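Local coordinates for putative dioxygenase (Nostoc punctiforme, PDB 2PEB), which probably acts as a metal-dependent dioxygenase of the Dopa 4,5-dioxygenase family and binds a zinc ion, at residues Gly11-Val16 / Gln58-Pro63; His52-Tyr57 / Ala104-Asn109; Ala27-Gly32 / Pro71-Asn76; Asp81-Pro86 / Val97-Leu102; Asp90-His95 / Phe112-Ser117. One frame throughout, in Å; residues are numbered along the deposited sequence. Where two conformers were deposited one is given.

How the contacts relate
Contacts 1 and 4 are the buried centre of the chain: both are antiparallel strand pairs of one five-stranded sheet. Strands 11-18 and 82-87 are neighbours in it, and His-13, His-15 and His-85 on them bind one zinc ion. Contact 3 is also buried, but joins two helices by apolar packing without a hydrogen bond. Contacts 2 and 5 lie at the surface. Contact 2 shares strand 55-61 with contact 1 and rests a loop on the proline before it, while contact 5 brings helix 91-96 against helix 110-115 near the metal. Backbone hydrogen bonds thus join the segments of the two sheet contacts, and side-chain packing joins those of the other three.

Contact 1 (Gly11-Val16 / Gln58-Pro63); sequences GFHAHV and QVAFLP. With ZN (zinc ion), chain C.
Phe-12 to His-15 pair with Phe-61 to Gln-58 as two neighbouring antiparallel strands of the central sheet, the short strand axes 4.6 Å apart. Four backbone hydrogen bonds hold them. Phe-12 and Phe-61 exchange N-H and C=O in both directions, as do Ala-14 and Val-59, so these are the hydrogen-bonded pairs; the bond from Phe-12 N to Phe-61 O is 2.9 Å long. His-13 with Ala-60 and His-15 with Gln-58 are the non-hydrogen-bonded pairs.

Apolar packing fills the face that carries Phe-12, Ala-14, Val-59 and Phe-61. The two phenylalanine rings are turned only 25° from each other but slid apart, so they barely overlap, and it is CB of Phe-12 that meets CE2 of Phe-61, at 3.4 Å. Phe-61 CG stands between its backbone N and carbonyl carbon (chi1 46°). One face of the Phe-61 ring lies over Phe-12 O, which sits toward the rim. At the far end Pro-63 CA lies in plane at the edge of the Phe-12 ring.

Metal binding occupies the other face. His-13 and His-15 point to the zinc ion, which His-85 on the next strand also binds. Gln-58 reaches both histidines: its CG and CD lie over one face of the His-13 ring, while its amide stands nearly upright to the His-15 ring, 86° between planes. The zinc is 2.1 Å from His-13 ND1 and 1.9 Å from His-15 NE2.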
# COMPACT_ATOMS: atom_id res chain seq x y z
N GLY A 11 2.98 0.57 15.12
CA GLY A 11 3.53 1.62 14.30
C GLY A 11 3.83 1.15 12.94
O GLY A 11 3.60 -0.02 12.61
N PHE A 12 4.35 2.05 12.11
CA PHE A 12 4.74 1.74 10.75
C PHE A 12 6.08 2.32 10.38
O PHE A 12 6.53 3.33 10.95
CB PHE A 12 3.72 2.25 9.71
CG PHE A 12 2.37 1.68 9.89
CD1 PHE A 12 1.46 2.30 10.74
CD2 PHE A 12 1.97 0.55 9.19
CE1 PHE A 12 0.19 1.78 10.93
CE2 PHE A 12 0.70 0.01 9.39
CZ PHE A 12 -0.20 0.65 10.25
N HIS A 13 6.75 1.65 9.45
CA HIS A 13 7.87 2.21 8.72
C HIS A 13 7.54 2.37 7.28
O HIS A 13 6.92 1.50 6.69
CB HIS A 13 9.04 1.24 8.73
CG HIS A 13 9.79 1.21 10.01
ND1 HIS A 13 10.92 0.43 10.16
CD2 HIS A 13 9.62 1.88 11.17
CE1 HIS A 13 11.39 0.60 11.39
NE2 HIS A 13 10.64 1.49 12.01
N ALA A 14 7.94 3.48 6.70
CA ALA A 14 8.16 3.60 5.26
C ALA A 14 9.66 3.55 4.94
O ALA A 14 10.46 4.20 5.59
CB ALA A 14 7.56 4.86 4.77
N HIS A 15 10.03 2.71 3.98
CA HIS A 15 11.38 2.62 3.41
C HIS A 15 11.29 3.20 1.99
O HIS A 15 10.59 2.67 1.13
CB HIS A 15 11.94 1.19 3.48
CG HIS A 15 12.15 0.72 4.90
ND1 HIS A 15 13.35 0.90 5.56
CD2 HIS A 15 11.33 0.10 5.79
CE1 HIS A 15 13.26 0.46 6.79
NE2 HIS A 15 12.07 -0.08 6.95
N VAL A 16 11.94 4.34 1.79
CA VAL A 16 11.92 5.06 0.52
C VAL A 16 13.20 4.74 -0.18
O VAL A 16 14.31 5.12 0.27
CB VAL A 16 11.77 6.58 0.75
CG1 VAL A 16 11.72 7.32 -0.58
CG2 VAL A 16 10.52 6.92 1.60
N GLN A 58 14.68 5.44 6.13
CA GLN A 58 13.56 4.96 6.93
C GLN A 58 12.78 6.15 7.46
O GLN A 58 13.36 7.17 7.82
CB GLN A 58 14.09 4.12 8.10
CG GLN A 58 13.10 3.84 9.20
CD GLN A 58 13.64 2.91 10.27
OE1 GLN A 58 14.13 1.81 9.99
NE2 GLN A 58 13.52 3.35 11.52
N VAL A 59 11.47 6.00 7.50
CA VAL A 59 10.58 6.94 8.12
C VAL A 59 9.68 6.12 9.06
O VAL A 59 8.96 5.24 8.56
CB VAL A 59 9.66 7.59 7.07
CG1 VAL A 59 8.85 8.75 7.68
CG2 VAL A 59 10.47 8.09 5.87
N ALA A 60 9.69 6.39 10.35
CA ALA A 60 8.85 5.74 11.36
C ALA A 60 7.73 6.66 11.81
O ALA A 60 7.93 7.84 11.99
CB ALA A 60 9.66 5.28 12.60
N PHE A 61 6.55 6.07 12.07
CA PHE A 61 5.43 6.82 12.63
C PHE A 61 4.51 5.92 13.42
O PHE A 61 4.44 4.70 13.18
CB PHE A 61 4.65 7.57 11.57
CG PHE A 61 4.34 6.77 10.34
CD1 PHE A 61 5.29 6.66 9.30
CD2 PHE A 61 3.12 6.19 10.15
CE1 PHE A 61 5.03 5.94 8.17
CE2 PHE A 61 2.85 5.47 8.95
CZ PHE A 61 3.80 5.36 7.98
N LEU A 62 3.80 6.53 14.34
CA LEU A 62 2.73 5.85 15.09
C LEU A 62 1.50 5.60 14.21
O LEU A 62 1.37 6.22 13.17
CB LEU A 62 2.33 6.66 16.31
CG LEU A 62 3.39 6.72 17.43
CD1 LEU A 62 2.95 7.69 18.51
CD2 LEU A 62 3.63 5.31 18.01
N PRO A 63 0.64 4.67 14.61
CA PRO A 63 -0.53 4.35 13.79
C PRO A 63 -1.41 5.54 13.42
O PRO A 63 -1.97 5.52 12.30
CB PRO A 63 -1.26 3.31 14.61
CG PRO A 63 -0.15 2.60 15.33
CD PRO A 63 0.70 3.78 15.78
ZN ZN C . 11.46 -0.81 8.58

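Contact 2 (His52-Tyr57 / Ala104-Asn109); sequences HPKGMY and AALALN
Pro-53 and Leu-106 meet where the loop leading into strand 55-61 of the central sheet meets the irregular loop between strand 100-102 and helix 110-115. The closer packing gathers at the proline ring. Its CG lies 3.7 Å from Leu-106 CB and also touches the backbone of the loop at Ala-107, so one ring corner serves both. Beyond CB of Leu-106, CG lies beside the backbone N (chi1 -52°), and the CD1 branch meets Lys-54 CB at 4.1 Å. An alanine in place of Pro-53 would probably leave Leu-106 CB without the ring carbon it rests on, open a gap beside Ala-107 O and give the backbone before the strand more freedom to turn.

The other side is looser. Leu-108 brings just the tip of its CD2 branch near the proline, 4.1 Å from Pro-53 CD; this holds for one of two conformers of the leucine and is less certain. No hydrogen bond joins the two segments. No residue that touches here is buried, so solvent borders the contact. Inward, Leu-106 and Leu-108 both rest on Trp-101 of strand 100-102, and Leu-106 also touches Tyr-17, which ties the loop to the sheet. Back at the tight end, Pro-53 CG stands 3.5 Å from the carbonyl oxygen of Ala-107.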
# COMPACT_ATOMS: atom_id res chain seq x y z
N HIS A 52 17.50 -4.78 2.53
CA HIS A 52 17.17 -3.80 1.46
C HIS A 52 18.05 -3.92 0.23
O HIS A 52 19.29 -3.93 0.35
CB HIS A 52 17.27 -2.39 1.99
CG HIS A 52 16.39 -2.19 3.17
ND1 HIS A 52 15.02 -2.15 3.08
CD2 HIS A 52 16.69 -2.10 4.48
CE1 HIS A 52 14.51 -2.04 4.29
NE2 HIS A 52 15.50 -2.00 5.16
N PRO A 53 17.41 -4.00 -0.96
CA PRO A 53 18.20 -4.22 -2.16
C PRO A 53 18.65 -2.98 -2.92
O PRO A 53 19.18 -3.11 -4.03
CB PRO A 53 17.22 -5.01 -3.03
CG PRO A 53 15.97 -4.45 -2.75
CD PRO A 53 15.97 -4.03 -1.29
N LYS A 54 18.45 -1.82 -2.31
CA LYS A 54 18.71 -0.54 -2.94
C LYS A 54 18.93 0.46 -1.80
O LYS A 54 18.47 0.24 -0.70
CB LYS A 54 17.49 -0.18 -3.81
CG LYS A 54 17.72 0.94 -4.77
CD LYS A 54 16.51 1.17 -5.70
CE LYS A 54 16.44 0.16 -6.85
NZ LYS A 54 15.59 0.67 -7.98
N GLY A 55 19.64 1.53 -2.05
CA GLY A 55 19.71 2.60 -1.09
C GLY A 55 18.31 3.05 -0.66
O GLY A 55 17.34 2.99 -1.43
N MSE A 56 18.22 3.47 0.60
CA MSE A 56 16.93 3.88 1.17
C MSE A 56 17.14 4.72 2.38
O MSE A 56 18.28 4.86 2.86
CB MSE A 56 15.97 2.70 1.52
CG MSE A 56 16.51 1.70 2.56
SE MSE A 56 16.11 2.28 4.34
CE MSE A 56 17.32 1.17 5.39
N TYR A 57 16.07 5.34 2.81
CA TYR A 57 15.97 5.90 4.15
C TYR A 57 14.67 5.45 4.80
O TYR A 57 13.70 5.09 4.12
CB TYR A 57 16.16 7.43 4.15
CG TYR A 57 15.10 8.18 3.40
CD1 TYR A 57 13.85 8.37 3.95
CD2 TYR A 57 15.37 8.70 2.15
CE1 TYR A 57 12.85 9.05 3.25
CE2 TYR A 57 14.38 9.42 1.44
CZ TYR A 57 13.14 9.58 2.00
OH TYR A 57 12.18 10.29 1.35
N ALA A 104 6.83 0.10 -7.70
CA ALA A 104 7.07 -1.26 -8.12
C ALA A 104 7.88 -1.94 -7.02
O ALA A 104 8.90 -1.41 -6.58
CB ALA A 104 7.79 -1.28 -9.49
N ALA A 105 7.41 -3.09 -6.55
CA ALA A 105 8.04 -3.76 -5.43
C ALA A 105 9.45 -4.19 -5.76
O ALA A 105 9.78 -4.60 -6.90
CB ALA A 105 7.24 -4.97 -4.98
N LEU A 106 10.29 -4.11 -4.74
CA LEU A 106 11.62 -4.67 -4.79
C LEU A 106 11.66 -5.98 -4.03
O LEU A 106 10.77 -6.29 -3.23
CB LEU A 106 12.62 -3.68 -4.22
CG LEU A 106 12.57 -2.28 -4.83
CD1 LEU A 106 13.53 -1.32 -4.10
CD2 LEU A 106 12.88 -2.30 -6.31
N ALA A 107 12.71 -6.74 -4.28
CA ALA A 107 12.88 -8.04 -3.67
C ALA A 107 13.75 -7.90 -2.41
O ALA A 107 14.96 -7.74 -2.49
CB ALA A 107 13.50 -9.03 -4.64
N LEU A 108 13.11 -8.03 -1.26
CA LEU A 108 13.78 -7.92 0.03
C LEU A 108 14.48 -9.22 0.41
O LEU A 108 13.99 -10.31 0.08
CB LEU A 108 12.75 -7.57 1.12
CG LEU A 108 11.78 -6.42 0.81
CD1 LEU A 108 10.79 -6.31 1.93
CD2 LEU A 108 12.53 -5.10 0.62
N ASN A 109 15.60 -9.11 1.12
CA ASN A 109 16.24 -10.26 1.70
C ASN A 109 15.55 -10.58 3.05
O ASN A 109 15.90 -10.06 4.11
CB ASN A 109 17.75 -10.10 1.83
CG ASN A 109 18.41 -11.31 2.44
OD1 ASN A 109 17.73 -12.25 2.85
ND2 ASN A 109 19.74 -11.29 2.51

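Contact 3 (Ala27-Gly32 / Pro71-Asn76); sequences ARVREG and PWLMLN
Val-29 of helix 23-36 packs against Trp-72, Leu-73 and Asn-76 of helix 66-76, the two running roughly antiparallel at 149° with the short axes 11.5 Å apart. From CB, Val-29 splits into two methyls that meet different partners. CG1, anti to the backbone N (chi1 165°), meets CD2 of Leu-73 at 3.7 Å and CZ3 of Trp-72 at 4.1 Å. CG2 turns to the carbonyl oxygen of Asn-76, 3.5 Å away.

The outer corner of the indole, CZ3 and CH2, slips past Val-29 and comes up to the next turn, where Gly-32 CA lies 3.7 Å from Trp-72 CH2. A side chain on Gly-32 would point straight at the tryptophan, so the glycine makes room for the ring. Asn-76 ND2 donates to Trp-72 O and to Glu-4 O of the second subunit, and stands over one face of the indole, toward its rim.

Both helices lie along the face of the sheet that carries Val-29's neighbour Tyr-57 and, from strand 82-87, Ile-82 against Leu-73. Trp-72 meets Phe-37 edge-to-face just beyond helix 23-36, while Met-74 and Leu-75 of helix 66-76 pack on the second subunit.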
# COMPACT_ATOMS: atom_id res chain seq x y z
N ALA A 27 15.22 13.15 -1.64
CA ALA A 27 15.54 14.18 -0.60
C ALA A 27 14.36 15.11 -0.42
O ALA A 27 14.02 15.51 0.69
CB ALA A 27 16.78 14.96 -0.95
N ARG A 28 13.72 15.44 -1.53
CA ARG A 28 12.54 16.33 -1.51
C ARG A 28 11.34 15.68 -0.84
O ARG A 28 10.57 16.33 -0.13
CB ARG A 28 12.18 16.77 -2.93
CG ARG A 28 13.29 17.56 -3.62
CD ARG A 28 12.74 18.65 -4.52
NE ARG A 28 11.83 18.11 -5.54
CZ ARG A 28 12.20 17.59 -6.71
NH1 ARG A 28 13.48 17.50 -7.05
NH2 ARG A 28 11.26 17.14 -7.54
N VAL A 29 11.14 14.40 -1.09
CA VAL A 29 10.07 13.65 -0.47
C VAL A 29 10.34 13.60 1.02
O VAL A 29 9.42 13.70 1.84
CB VAL A 29 9.95 12.21 -1.09
CG1 VAL A 29 9.09 11.32 -0.19
CG2 VAL A 29 9.40 12.29 -2.56
N ARG A 30 11.61 13.44 1.37
CA ARG A 30 11.99 13.34 2.76
C ARG A 30 11.68 14.62 3.52
O ARG A 30 11.16 14.57 4.65
CB ARG A 30 13.47 12.99 2.89
CG ARG A 30 13.81 12.50 4.29
CD ARG A 30 15.16 11.83 4.31
NE ARG A 30 15.55 11.53 5.67
CZ ARG A 30 16.40 12.23 6.42
NH1 ARG A 30 17.02 13.33 5.97
NH2 ARG A 30 16.63 11.81 7.65
N GLU A 31 11.98 15.74 2.90
CA GLU A 31 11.69 17.06 3.46
C GLU A 31 10.19 17.29 3.57
O GLU A 31 9.70 17.82 4.57
CB GLU A 31 12.30 18.14 2.60
CG GLU A 31 12.16 19.55 3.19
CD GLU A 31 10.85 20.25 2.88
OE1 GLU A 31 10.18 19.85 1.91
OE2 GLU A 31 10.48 21.20 3.62
N GLY A 32 9.44 16.86 2.58
CA GLY A 32 7.98 16.95 2.64
C GLY A 32 7.42 16.18 3.82
O GLY A 32 6.52 16.64 4.50
N PRO A 71 -1.34 8.24 2.39
CA PRO A 71 -1.98 8.98 1.26
C PRO A 71 -1.14 10.11 0.67
O PRO A 71 -1.14 10.30 -0.55
CB PRO A 71 -3.29 9.45 1.86
CG PRO A 71 -3.57 8.50 3.00
CD PRO A 71 -2.19 8.25 3.59
N TRP A 72 -0.36 10.81 1.50
CA TRP A 72 0.55 11.80 0.98
C TRP A 72 1.57 11.22 0.03
O TRP A 72 1.80 11.77 -1.05
CB TRP A 72 1.21 12.61 2.08
CG TRP A 72 1.93 13.82 1.60
CD1 TRP A 72 1.42 15.07 1.38
CD2 TRP A 72 3.34 13.90 1.27
NE1 TRP A 72 2.42 15.92 0.95
CE2 TRP A 72 3.61 15.22 0.87
CE3 TRP A 72 4.40 12.97 1.29
CZ2 TRP A 72 4.87 15.63 0.47
CZ3 TRP A 72 5.67 13.40 0.90
CH2 TRP A 72 5.89 14.71 0.50
N LEU A 73 2.24 10.14 0.42
CA LEU A 73 3.19 9.46 -0.44
C LEU A 73 2.54 8.87 -1.71
O LEU A 73 3.13 8.87 -2.79
CB LEU A 73 3.90 8.37 0.37
CG LEU A 73 4.88 8.84 1.45
CD1 LEU A 73 5.35 7.64 2.30
CD2 LEU A 73 6.01 9.54 0.75
N MSE A 74 1.30 8.43 -1.57
CA MSE A 74 0.55 7.97 -2.74
C MSE A 74 0.57 8.98 -3.87
O MSE A 74 0.75 8.65 -5.05
CB MSE A 74 -0.89 7.65 -2.38
CG MSE A 74 -1.07 6.22 -1.82
SE MSE A 74 -2.65 5.81 -0.81
CE MSE A 74 -3.39 4.70 -2.07
N LEU A 75 0.39 10.26 -3.46
CA LEU A 75 0.23 11.33 -4.36
C LEU A 75 1.57 11.98 -4.70
O LEU A 75 1.72 12.56 -5.78
CB LEU A 75 -0.70 12.40 -3.79
CG LEU A 75 -2.14 12.01 -3.51
CD1 LEU A 75 -2.96 13.25 -3.02
CD2 LEU A 75 -2.75 11.43 -4.75
N ASN A 76 2.56 11.88 -3.81
CA ASN A 76 3.75 12.76 -3.88
C ASN A 76 5.09 12.02 -3.95
O ASN A 76 6.17 12.65 -3.92
CB ASN A 76 3.79 13.74 -2.70
CG ASN A 76 2.70 14.74 -2.76
OD1 ASN A 76 2.77 15.67 -3.57
ND2 ASN A 76 1.71 14.61 -1.89

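Contact 4 (Asp81-Pro86 / Val97-Leu102); sequences DILVHP and VYSLWL. With ZN (zinc ion), chain C; EDO (1,2-ethanediol), chain F.
Trp-101 lies with one face against Leu-83, its cross-strand partner in a non-hydrogen-bonded pair, so a leucine roofs an indole right at the sheet. Leu-83 CB stands 3.8 Å from the centroid of the six-membered ring, 13° off its normal, and CD1 sits over the same face toward the rim, 3.6 Å from Trp-101 CE2. Leu-83 CD1 also meets Ser-99 CB at 3.5 Å. A 1,2-ethanediol, probably from the crystallisation liquor, has O1 at the indole edge; its O2 donates to Ser-99 O, and it also bonds to Gly-103 O of the second subunit.

On the opposite face of the sheet Ile-82 faces Leu-102 and Val-84 faces Leu-100. Leu-100 CG is held between its backbone N and carbonyl carbon (chi1 66°), and beyond it CD1 comes to 3.8 Å from Val-84 CB. Four backbone bonds, two in each of these pairs, join the strands.

Farther along, Pro-86 CG meets Tyr-98 CB, and Tyr-98 O is buried there without a partner in the model. His-85 gives NE2 to the zinc ion at 2.2 Å. Pro-86 O lies in the plane of the His-85 ring, 2.7 Å from ND1, which donates from above the plane of that carbonyl; with the zinc bond this would fix the ring's rotation.

Strand 82-87 lies between strands 11-18 and 100-102; helix 66-76 touches Ile-82 and Leu-102 through Leu-73, helix 91-96 borders His-85 and Pro-86, and the second subunit takes backbone hydrogen bonds from Trp-101 and packs its Leu-102 and Leu-100 on Leu-100 and Leu-102.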
# COMPACT_ATOMS: atom_id res chain seq x y z
N ASP A 81 9.94 4.04 -5.43
CA ASP A 81 9.33 2.84 -4.87
C ASP A 81 9.46 2.91 -3.36
O ASP A 81 10.54 3.29 -2.83
CB ASP A 81 10.02 1.58 -5.40
CG ASP A 81 10.02 1.52 -6.92
OD1 ASP A 81 8.95 1.83 -7.51
OD2 ASP A 81 11.06 1.21 -7.55
N ILE A 82 8.38 2.55 -2.66
CA ILE A 82 8.27 2.72 -1.23
C ILE A 82 7.57 1.53 -0.63
O ILE A 82 6.46 1.16 -0.97
CB ILE A 82 7.51 4.03 -0.86
CG1 ILE A 82 8.20 5.25 -1.43
CG2 ILE A 82 7.42 4.25 0.61
CD1 ILE A 82 7.42 6.50 -1.20
N LEU A 83 8.30 0.86 0.25
CA LEU A 83 7.76 -0.12 1.13
C LEU A 83 7.19 0.48 2.40
O LEU A 83 7.85 1.27 3.09
CB LEU A 83 8.89 -1.06 1.53
CG LEU A 83 8.54 -2.11 2.58
CD1 LEU A 83 7.59 -3.16 1.98
CD2 LEU A 83 9.81 -2.83 3.11
N VAL A 84 5.96 0.13 2.73
CA VAL A 84 5.42 0.44 4.04
C VAL A 84 5.07 -0.85 4.80
O VAL A 84 4.40 -1.70 4.29
CB VAL A 84 4.17 1.36 3.99
CG1 VAL A 84 3.63 1.64 5.45
CG2 VAL A 84 4.47 2.67 3.20
N HIS A 85 5.59 -1.00 6.01
CA HIS A 85 5.37 -2.19 6.79
C HIS A 85 4.97 -1.80 8.20
O HIS A 85 5.36 -0.76 8.70
CB HIS A 85 6.56 -3.18 6.73
CG HIS A 85 7.77 -2.78 7.51
ND1 HIS A 85 7.81 -2.88 8.88
CD2 HIS A 85 8.99 -2.32 7.13
CE1 HIS A 85 8.99 -2.43 9.32
NE2 HIS A 85 9.73 -2.10 8.27
N PRO A 86 4.15 -2.63 8.82
CA PRO A 86 3.79 -2.45 10.21
C PRO A 86 4.88 -2.96 11.10
O PRO A 86 5.82 -3.62 10.62
CB PRO A 86 2.54 -3.30 10.34
CG PRO A 86 2.77 -4.40 9.37
CD PRO A 86 3.49 -3.85 8.26
N VAL A 97 4.85 -10.25 4.53
CA VAL A 97 3.45 -10.64 4.43
C VAL A 97 2.53 -9.44 4.68
O VAL A 97 1.52 -9.25 3.99
CB VAL A 97 3.13 -11.77 5.44
CG1 VAL A 97 1.71 -12.22 5.33
CG2 VAL A 97 4.07 -12.99 5.25
N TYR A 98 2.88 -8.61 5.67
CA TYR A 98 1.98 -7.61 6.15
C TYR A 98 2.24 -6.27 5.51
O TYR A 98 1.64 -5.30 5.93
CB TYR A 98 2.04 -7.44 7.69
CG TYR A 98 1.77 -8.67 8.52
CD1 TYR A 98 0.88 -9.66 8.09
CD2 TYR A 98 2.38 -8.82 9.74
CE1 TYR A 98 0.60 -10.74 8.87
CE2 TYR A 98 2.12 -9.91 10.53
CZ TYR A 98 1.26 -10.88 10.07
OH TYR A 98 1.02 -11.95 10.84
N SER A 99 3.13 -6.20 4.54
CA SER A 99 3.57 -4.93 4.03
C SER A 99 2.74 -4.53 2.80
O SER A 99 1.90 -5.32 2.33
CB SER A 99 5.07 -4.99 3.67
OG SER A 99 5.32 -6.12 2.86
N LEU A 100 2.96 -3.32 2.32
CA LEU A 100 2.43 -2.86 1.05
C LEU A 100 3.50 -2.09 0.32
O LEU A 100 4.45 -1.61 0.95
CB LEU A 100 1.21 -1.96 1.29
CG LEU A 100 1.41 -0.63 1.98
CD1 LEU A 100 2.02 0.42 1.03
CD2 LEU A 100 0.05 -0.19 2.62
N TRP A 101 3.27 -1.88 -0.97
CA TRP A 101 4.22 -1.22 -1.84
C TRP A 101 3.53 -0.12 -2.62
O TRP A 101 2.41 -0.34 -3.12
CB TRP A 101 4.85 -2.18 -2.83
CG TRP A 101 5.94 -2.97 -2.26
CD1 TRP A 101 5.83 -4.23 -1.77
CD2 TRP A 101 7.31 -2.58 -2.14
NE1 TRP A 101 7.05 -4.66 -1.35
CE2 TRP A 101 7.99 -3.68 -1.58
CE3 TRP A 101 8.04 -1.44 -2.48
CZ2 TRP A 101 9.35 -3.66 -1.33
CZ3 TRP A 101 9.40 -1.43 -2.24
CH2 TRP A 101 10.04 -2.54 -1.67
N LEU A 102 4.22 1.01 -2.69
CA LEU A 102 3.91 2.09 -3.60
C LEU A 102 4.96 2.03 -4.70
O LEU A 102 6.14 1.91 -4.41
CB LEU A 102 3.95 3.43 -2.88
CG LEU A 102 3.32 3.50 -1.49
CD1 LEU A 102 3.41 4.94 -1.02
CD2 LEU A 102 1.88 3.01 -1.48
ZN ZN C . 11.46 -0.81 8.58
C1 EDO F . 4.55 -7.55 0.12
O1 EDO F . 4.29 -7.57 -1.28
C2 EDO F . 3.23 -7.77 0.79
O2 EDO F . 2.28 -6.85 0.22

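Contact 5 (Asp90-His95 / Phe112-Ser117); sequences DAVSDH and FLRQLS
The His-95 ring takes Leu-113 CD1 over one face, and the guanidinium of Arg-114 takes Val-92 CG1 over one of its own. The methyl of Leu-113 is 3.7 Å from the imidazole centroid, a CH-pi contact 20° off the normal, displaced toward the rim, where CG of His-95 is the nearest atom at 3.5 Å. His-95 ND1 donates to Ala-91 O (2.8 Å), which lies somewhat out of the ring plane and which His-95 N approaches from the opposite face of the carbonyl plane. NE2 is hydrogen-bonded to an unidentified molecule, probably from the crystallisation liquor.

Val-92 carries the other half: CG2 meets CG of Arg-114 at 3.6 Å and Leu-113 CB at 3.9 Å, while Arg-114 bends at chi3 and its NE is held by Glu-111 in a salt bridge. Asp-90 caps helix 91-96 by accepting from Ser-93 N.

An alanine in place of His-95 would probably leave Leu-113 CD1 without the ring it rests on, Ala-91 O without the bond from ND1 and the unidentified molecule without the hydrogen bond from NE2. The contact rests on methyls against an imidazole face, a guanidinium face and aliphatic carbons, while the imidazole nitrogens bond to Ala-91 O and the unidentified molecule.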
# COMPACT_ATOMS: atom_id res chain seq x y z
N ASP A 90 6.98 -9.04 14.71
CA ASP A 90 7.29 -10.21 13.87
C ASP A 90 7.97 -9.72 12.62
O ASP A 90 7.32 -9.48 11.63
CB ASP A 90 6.03 -10.98 13.54
CG ASP A 90 6.30 -12.19 12.64
OD1 ASP A 90 7.42 -12.30 12.08
OD2 ASP A 90 5.35 -13.01 12.47
N ALA A 91 9.27 -9.50 12.71
CA ALA A 91 9.99 -8.81 11.65
C ALA A 91 9.83 -9.46 10.29
O ALA A 91 9.65 -8.78 9.31
CB ALA A 91 11.44 -8.68 12.01
N VAL A 92 9.90 -10.79 10.25
CA VAL A 92 9.78 -11.48 8.98
C VAL A 92 8.40 -11.29 8.36
O VAL A 92 8.30 -10.89 7.20
CB VAL A 92 10.04 -12.92 9.11
CG1 VAL A 92 9.62 -13.66 7.82
CG2 VAL A 92 11.56 -13.14 9.39
N SER A 93 7.35 -11.54 9.13
CA SER A 93 5.99 -11.31 8.61
C SER A 93 5.73 -9.83 8.33
O SER A 93 5.12 -9.50 7.30
CB SER A 93 4.93 -11.93 9.52
OG SER A 93 5.21 -13.29 9.78
N ASP A 94 6.22 -8.93 9.18
CA ASP A 94 6.01 -7.51 8.95
C ASP A 94 6.53 -7.06 7.57
O ASP A 94 5.91 -6.26 6.91
CB ASP A 94 6.65 -6.65 10.04
CG ASP A 94 5.92 -6.76 11.37
OD1 ASP A 94 4.72 -7.09 11.34
OD2 ASP A 94 6.51 -6.46 12.43
N HIS A 95 7.71 -7.53 7.19
CA HIS A 95 8.26 -7.15 5.89
C HIS A 95 7.72 -7.99 4.71
O HIS A 95 7.52 -7.46 3.64
CB HIS A 95 9.76 -7.35 5.93
CG HIS A 95 10.46 -6.36 6.79
ND1 HIS A 95 10.39 -6.38 8.17
CD2 HIS A 95 11.26 -5.33 6.46
CE1 HIS A 95 11.13 -5.39 8.65
NE2 HIS A 95 11.68 -4.75 7.64
N PHE A 112 17.59 -12.56 5.74
CA PHE A 112 18.41 -11.72 6.62
C PHE A 112 17.69 -11.49 7.94
O PHE A 112 18.31 -11.51 9.01
CB PHE A 112 18.76 -10.38 5.95
CG PHE A 112 19.52 -9.42 6.85
CD1 PHE A 112 18.84 -8.48 7.61
CD2 PHE A 112 20.90 -9.48 6.92
CE1 PHE A 112 19.52 -7.60 8.45
CE2 PHE A 112 21.60 -8.59 7.74
CZ PHE A 112 20.90 -7.66 8.51
N LEU A 113 16.38 -11.26 7.85
CA LEU A 113 15.56 -11.06 9.01
C LEU A 113 15.35 -12.39 9.78
O LEU A 113 15.42 -12.40 11.00
CB LEU A 113 14.22 -10.42 8.62
CG LEU A 113 14.33 -9.09 7.90
CD1 LEU A 113 12.97 -8.73 7.36
CD2 LEU A 113 14.87 -8.02 8.84
N ARG A 114 15.12 -13.50 9.09
CA ARG A 114 15.00 -14.77 9.79
C ARG A 114 16.26 -15.05 10.61
O ARG A 114 16.16 -15.43 11.77
CB ARG A 114 14.76 -15.93 8.84
CG ARG A 114 13.45 -15.89 8.12
CD ARG A 114 13.17 -17.21 7.43
NE ARG A 114 12.60 -17.00 6.12
CZ ARG A 114 11.30 -16.98 5.85
NH1 ARG A 114 10.39 -17.16 6.82
NH2 ARG A 114 10.90 -16.77 4.60
N GLN A 115 17.43 -14.85 10.00
CA GLN A 115 18.72 -15.04 10.68
C GLN A 115 18.83 -14.22 11.97
O GLN A 115 19.45 -14.67 12.93
CB GLN A 115 19.88 -14.68 9.73
CG GLN A 115 21.28 -14.77 10.36
N LEU A 116 18.23 -13.03 12.00
CA LEU A 116 18.20 -12.24 13.23
C LEU A 116 17.61 -13.05 14.41
O LEU A 116 17.86 -12.70 15.57
CB LEU A 116 17.45 -10.90 13.05
CG LEU A 116 18.17 -9.66 12.46
CD1 LEU A 116 19.50 -9.40 13.16
CD2 LEU A 116 18.39 -9.75 10.97
N SER A 117 16.83 -14.10 14.12
CA SER A 117 16.65 -15.23 15.06
C SER A 117 16.49 -16.59 14.36
O SER A 117 17.21 -17.56 14.64
CB SER A 117 15.45 -15.01 15.96
OG SER A 117 15.30 -16.08 16.88